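Local structure of phosphate ABC transporter, phosphate-binding protein (Clostridium perfringens, 4Q8R) at residues K92-V97 against S183-D188; A82-K87 against S176-S181. The protein probably captures inorganic phosphate outside the cell membrane with high affinity and hands it to the membrane components of an ABC-type phosphate transporter. All blocks are in the same frame, centred on the assembly; numbering follows the deposited sequence. Where two conformers were deposited one is given.

Contact 1 (K92-V97 against S183-D188); sequences KDLTLV and SAVKVD
Three backbone hydrogen bonds pair the short strand 93-94 with the end of strand 182-187 in parallel register, D93 beside K186 and L94 beside V187. K186 gives its N-H to K92 O (2.9 Å) and takes the N-H of L94 on its own O (3.0 Å); one step on, D188 N reaches L94 O at 2.9 Å. All three are fairly straight, though each donor lies above the plane of the carbonyl it meets. CA-H groups of D93 and V187 add weaker contacts to K186 O and L94 O.

D188 supplies the side-chain bond. Its CG stands beside its own backbone N (chi1 -75°), swinging OD1 back to L96 N (3.0 Å), met from above the carboxylate plane with a more bent angle of 145°. An acceptor suits this place: L96 N opens helix 96-103, for which T95 is the N-cap. D93 OD1 lies near K186 CB, but its hydrogen bond goes to G189 N.

Apolar contacts complete the pairing. L96 CD2 meets V187 CG1 obliquely at 3.9 Å, L94 CD1 lies more loosely near V185 CG2, and L94 also packs on I99 and I102 of the helix, a place suited to branched aliphatic chains, since L94, V185 and V187 are buried. A short parallel edge strand followed, after the N-cap T95, by helix 96-103 is consistent with the alpha/beta fold of PBP-superfamily binding proteins.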
loop_
_atom_site.group_PDB
_atom_site.type_symbol
_atom_site.label_atom_id
_atom_site.label_comp_id
_atom_site.label_asym_id
_atom_site.label_seq_id
_atom_site.Cartn_x
_atom_site.Cartn_y
_atom_site.Cartn_z
ATOM N N LYS A 92 -19.907 -8.822 0.824
ATOM C CA LYS A 92 -18.678 -9.563 1.024
ATOM C C LYS A 92 -17.892 -9.844 -0.252
ATOM O O LYS A 92 -16.830 -10.462 -0.181
ATOM C CB LYS A 92 -19.012 -10.862 1.784
ATOM C CG LYS A 92 -19.315 -10.509 3.242
ATOM C CD LYS A 92 -19.851 -11.631 4.070
ATOM C CE LYS A 92 -20.498 -11.049 5.313
ATOM N NZ LYS A 92 -19.531 -10.492 6.288
ATOM N N ASP A 93 -18.390 -9.349 -1.386
ATOM C CA ASP A 93 -17.827 -9.650 -2.661
ATOM C C ASP A 93 -18.238 -8.532 -3.586
ATOM O O ASP A 93 -19.453 -8.201 -3.629
ATOM C CB ASP A 93 -18.368 -11.002 -3.112
ATOM C CG ASP A 93 -17.698 -11.563 -4.340
ATOM O OD1 ASP A 93 -16.836 -10.948 -4.960
ATOM O OD2 ASP A 93 -18.060 -12.709 -4.707
ATOM N N LEU A 94 -17.274 -7.963 -4.314
ATOM C CA LEU A 94 -17.543 -6.913 -5.299
ATOM C C LEU A 94 -16.747 -7.157 -6.570
ATOM O O LEU A 94 -15.597 -7.625 -6.492
ATOM C CB LEU A 94 -17.177 -5.539 -4.717
ATOM C CG LEU A 94 -18.021 -5.020 -3.534
ATOM C CD1 LEU A 94 -17.461 -3.776 -2.914
ATOM C CD2 LEU A 94 -19.449 -4.773 -4.018
ATOM N N THR A 95 -17.302 -6.824 -7.717
ATOM C CA THR A 95 -16.556 -6.847 -8.988
ATOM C C THR A 95 -15.755 -5.514 -9.098
ATOM O O THR A 95 -16.077 -4.501 -8.423
ATOM C CB THR A 95 -17.488 -6.991 -10.160
ATOM O OG1 THR A 95 -18.296 -5.784 -10.251
ATOM C CG2 THR A 95 -18.333 -8.272 -10.030
ATOM N N LEU A 96 -14.715 -5.478 -9.943
ATOM C CA LEU A 96 -13.970 -4.264 -10.090
ATOM C C LEU A 96 -14.864 -3.119 -10.560
ATOM O O LEU A 96 -14.689 -1.983 -10.111
ATOM C CB LEU A 96 -12.789 -4.405 -11.027
ATOM C CG LEU A 96 -11.544 -5.124 -10.526
ATOM C CD1 LEU A 96 -10.547 -5.169 -11.666
ATOM C CD2 LEU A 96 -10.954 -4.402 -9.336
ATOM N N VAL A 97 -15.795 -3.410 -11.439
ATOM C CA VAL A 97 -16.688 -2.367 -11.942
ATOM C C VAL A 97 -17.641 -1.881 -10.857
ATOM O O VAL A 97 -17.986 -0.649 -10.818
ATOM C CB VAL A 97 -17.343 -2.736 -13.239
ATOM C CG1 VAL A 97 -18.416 -3.837 -13.133
ATOM C CG2 VAL A 97 -17.915 -1.457 -13.931
ATOM N N SER A 183 -13.073 -6.113 7.472
ATOM C CA SER A 183 -13.359 -7.173 6.515
ATOM C C SER A 183 -12.877 -6.835 5.118
ATOM O O SER A 183 -13.320 -5.831 4.526
ATOM C CB SER A 183 -14.870 -7.424 6.465
ATOM O OG SER A 183 -15.271 -7.964 7.709
ATOM N N ALA A 184 -11.986 -7.634 4.558
ATOM C CA ALA A 184 -11.589 -7.449 3.159
ATOM C C ALA A 184 -12.609 -8.176 2.282
ATOM O O ALA A 184 -12.866 -9.347 2.498
ATOM C CB ALA A 184 -10.210 -8.012 2.910
ATOM N N VAL A 185 -13.211 -7.500 1.320
ATOM C CA VAL A 185 -14.155 -8.108 0.416
ATOM C C VAL A 185 -13.461 -9.011 -0.590
ATOM O O VAL A 185 -12.308 -8.790 -0.895
ATOM C CB VAL A 185 -15.049 -7.067 -0.327
ATOM C CG1 VAL A 185 -15.755 -6.150 0.648
ATOM C CG2 VAL A 185 -14.237 -6.246 -1.303
ATOM N N LYS A 186 -14.132 -10.052 -1.079
ATOM C CA LYS A 186 -13.634 -10.763 -2.252
ATOM C C LYS A 186 -13.715 -9.797 -3.414
ATOM O O LYS A 186 -14.614 -8.957 -3.459
ATOM C CB LYS A 186 -14.459 -11.986 -2.576
ATOM C CG LYS A 186 -14.338 -13.042 -1.513
ATOM C CD LYS A 186 -15.269 -14.223 -1.817
ATOM C CE LYS A 186 -15.262 -15.170 -0.636
ATOM N NZ LYS A 186 -16.264 -16.245 -0.868
ATOM N N VAL A 187 -12.791 -9.917 -4.361
ATOM C CA VAL A 187 -12.845 -9.107 -5.578
ATOM C C VAL A 187 -13.069 -10.054 -6.741
ATOM O O VAL A 187 -12.285 -10.987 -6.958
ATOM C CB VAL A 187 -11.609 -8.221 -5.738
ATOM C CG1 VAL A 187 -11.671 -7.569 -7.103
ATOM C CG2 VAL A 187 -11.543 -7.188 -4.596
ATOM N N ASP A 188 -14.164 -9.890 -7.461
ATOM C CA ASP A 188 -14.517 -10.718 -8.578
ATOM C C ASP A 188 -14.571 -12.187 -8.060
ATOM O O ASP A 188 -14.094 -13.129 -8.713
ATOM C CB ASP A 188 -13.500 -10.596 -9.758
ATOM C CG ASP A 188 -13.617 -9.257 -10.605
ATOM O OD1 ASP A 188 -14.526 -8.447 -10.508
ATOM O OD2 ASP A 188 -12.781 -9.009 -11.499
HETATM O O HOH W 1 -18.229 -8.067 6.383
#

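Contact 2 (A82-K87 against S176-S181); sequences ALITHK and SYVDDS. With ZN (zinc ion), chain E.
V178 carries the apolar centre of this contact. Its CG2, anti to the carbonyl carbon, touches A82 CB at 3.7 Å and lies 4.2 Å from I84 CG2, so a single methyl of the loop rests against two residues from the same side of the strand. The I84 and V178 side chains lie alongside one another, pointing opposite ways. Small and beta-branched residues suit a buried strand side that a loop must approach closely.

At K87, where the strand gives way to exposed loop, the chemistry turns polar. K87 starts with CG anti to its backbone N and bends at chi2 (74°), which carries its long chain over to the loop, where NZ makes a weak hydrogen bond to D180 O at 3.0 Å. A water joins the two backbones more firmly, accepting from K87 N (3.0 Å) and donating to S181 O (2.8 Å).

D179 shapes the turn, probably helping to orient D180 O and S181 O: its OD1 is gripped twice, by S181 N at 2.9 Å, closing an Asx turn, and by S181 OG at 2.6 Å on the syn lone pair. Its OD2 forms a salt bridge with K160. The side chain of H86 sets out away from the loop, and its ring binds a zinc ion through NE2 (2.1 Å) together with two waters, while its ND1 is hydrogen-bonded to V163 O.

Strand 71-86 runs between strands 169-174 and 182-187, paired antiparallel with both, and segment 176-181 belongs to the connection between those two neighbours, with helix 156-164 packing on I84 and S181.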
loop_
_atom_site.group_PDB
_atom_site.type_symbol
_atom_site.label_atom_id
_atom_site.label_comp_id
_atom_site.label_asym_id
_atom_site.label_seq_id
_atom_site.Cartn_x
_atom_site.Cartn_y
_atom_site.Cartn_z
ATOM N N ALA A 82 -6.404 -4.555 -0.437
ATOM C CA ALA A 82 -7.723 -4.978 0.010
ATOM C C ALA A 82 -8.686 -3.792 -0.023
ATOM O O ALA A 82 -8.318 -2.678 0.217
ATOM C CB ALA A 82 -7.658 -5.495 1.418
ATOM N N LEU A 83 -9.931 -4.122 -0.335
ATOM C CA LEU A 83 -11.071 -3.205 -0.192
ATOM C C LEU A 83 -11.679 -3.605 1.114
ATOM O O LEU A 83 -12.247 -4.754 1.212
ATOM C CB LEU A 83 -12.139 -3.429 -1.242
ATOM C CG LEU A 83 -12.049 -2.717 -2.555
ATOM C CD1 LEU A 83 -12.153 -1.253 -2.301
ATOM C CD2 LEU A 83 -10.786 -3.094 -3.274
ATOM N N ILE A 84 -11.559 -2.751 2.104
ATOM C CA ILE A 84 -12.032 -3.084 3.444
ATOM C C ILE A 84 -13.347 -2.419 3.769
ATOM O O ILE A 84 -13.574 -1.235 3.419
ATOM C CB ILE A 84 -10.979 -2.783 4.506
ATOM C CG1 ILE A 84 -10.438 -1.347 4.433
ATOM C CG2 ILE A 84 -9.831 -3.779 4.354
ATOM C CD1 ILE A 84 -9.768 -0.941 5.706
ATOM N N THR A 85 -14.191 -3.165 4.483
ATOM C CA THR A 85 -15.421 -2.665 5.011
ATOM C C THR A 85 -15.369 -2.817 6.517
ATOM O O THR A 85 -14.492 -3.483 7.100
ATOM C CB THR A 85 -16.643 -3.396 4.439
ATOM O OG1 THR A 85 -16.623 -4.741 4.952
ATOM C CG2 THR A 85 -16.689 -3.442 2.939
ATOM N N HIS A 86 -16.293 -2.150 7.185
ATOM C CA HIS A 86 -16.555 -2.456 8.583
ATOM C C HIS A 86 -16.923 -3.959 8.735
ATOM O O HIS A 86 -17.498 -4.579 7.852
ATOM C CB HIS A 86 -17.702 -1.593 9.077
ATOM C CG HIS A 86 -17.760 -1.403 10.534
ATOM N ND1 HIS A 86 -17.011 -0.467 11.218
ATOM C CD2 HIS A 86 -18.505 -2.047 11.474
ATOM C CE1 HIS A 86 -17.335 -0.493 12.489
ATOM N NE2 HIS A 86 -18.193 -1.480 12.677
ATOM N N LYS A 87 -16.619 -4.481 9.904
ATOM C CA LYS A 87 -16.849 -5.851 10.222
ATOM C C LYS A 87 -18.378 -6.083 10.120
ATOM O O LYS A 87 -19.173 -5.208 10.453
ATOM C CB LYS A 87 -16.259 -6.105 11.635
ATOM C CG LYS A 87 -16.167 -7.518 11.995
ATOM C CD LYS A 87 -15.045 -8.223 11.254
ATOM C CE LYS A 87 -14.631 -9.460 12.050
ATOM N NZ LYS A 87 -13.604 -10.174 11.246
ATOM N N SER A 176 -0.994 -5.841 4.371
ATOM C CA SER A 176 -0.161 -5.750 5.554
ATOM C C SER A 176 -0.892 -5.184 6.781
ATOM O O SER A 176 -0.527 -5.404 7.923
ATOM C CB SER A 176 1.130 -4.934 5.275
ATOM O OG SER A 176 2.096 -5.292 6.162
ATOM N N TYR A 177 -1.936 -4.382 6.515
ATOM C CA TYR A 177 -2.710 -3.754 7.584
ATOM C C TYR A 177 -4.012 -4.472 7.877
ATOM O O TYR A 177 -4.728 -4.073 8.792
ATOM C CB TYR A 177 -3.072 -2.317 7.210
ATOM C CG TYR A 177 -1.909 -1.340 7.319
ATOM C CD1 TYR A 177 -0.866 -1.336 6.383
ATOM C CD2 TYR A 177 -1.860 -0.435 8.376
ATOM C CE1 TYR A 177 0.182 -0.411 6.489
ATOM C CE2 TYR A 177 -0.817 0.447 8.505
ATOM C CZ TYR A 177 0.205 0.468 7.581
ATOM O OH TYR A 177 1.141 1.459 7.759
ATOM N N VAL A 178 -4.355 -5.493 7.112
ATOM C CA VAL A 178 -5.668 -6.168 7.306
ATOM C C VAL A 178 -5.576 -7.083 8.524
ATOM O O VAL A 178 -4.599 -7.769 8.694
ATOM C CB VAL A 178 -6.113 -6.949 6.069
ATOM C CG1 VAL A 178 -7.410 -7.708 6.366
ATOM C CG2 VAL A 178 -6.319 -6.001 4.872
ATOM N N ASP A 179 -6.547 -7.017 9.414
ATOM C CA ASP A 179 -6.639 -7.931 10.508
ATOM C C ASP A 179 -8.088 -8.142 10.782
ATOM O O ASP A 179 -8.921 -7.724 9.984
ATOM C CB ASP A 179 -5.894 -7.426 11.761
ATOM C CG ASP A 179 -6.403 -6.066 12.241
ATOM O OD1 ASP A 179 -7.560 -5.721 11.938
ATOM O OD2 ASP A 179 -5.657 -5.364 12.913
ATOM N N ASP A 180 -8.365 -8.888 11.876
ATOM C CA ASP A 180 -9.748 -9.221 12.230
ATOM C C ASP A 180 -10.676 -8.082 12.585
ATOM O O ASP A 180 -11.849 -8.328 12.770
ATOM C CB ASP A 180 -9.799 -10.206 13.382
ATOM C CG ASP A 180 -9.089 -11.512 13.063
ATOM O OD1 ASP A 180 -8.917 -11.834 11.866
ATOM O OD2 ASP A 180 -8.703 -12.201 14.012
ATOM N N SER A 181 -10.177 -6.864 12.655
ATOM C CA SER A 181 -10.972 -5.721 13.050
ATOM C C SER A 181 -11.772 -5.125 11.890
ATOM O O SER A 181 -12.622 -4.307 12.129
ATOM C CB SER A 181 -10.082 -4.623 13.660
ATOM O OG SER A 181 -9.324 -3.953 12.678
HETATM ZN ZN ZN E . -19.263 -1.899 14.396
HETATM O O HOH W 2 -14.820 -2.745 11.493
HETATM O O HOH W 3 -19.699 0.102 15.165
HETATM O O HOH W 4 -21.149 -2.407 14.120
#

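In the fold
Strands 71-86 and 182-187 are neighbours in one sheet, and this pairing joins the two contacts: T85 N meets S183 O and L83 O meets V185 N, while V185 CG1 packs on T85 CG2. Both contacts are partly buried. Contact 1 adds an edge strand to the sheet by backbone pairing, with strand 93-94 on the far side of 182-187 from 71-86, and leaves its charged side chains largely at the surface. Contact 2 involves no strand pairing between its segments; the loop meets the strand through valine packing, a weak lysine bond and a bridging water, with a zinc-bound histidine close by. Their segments alternate along the chain, and the centres of the two contacts lie about 12 Å apart.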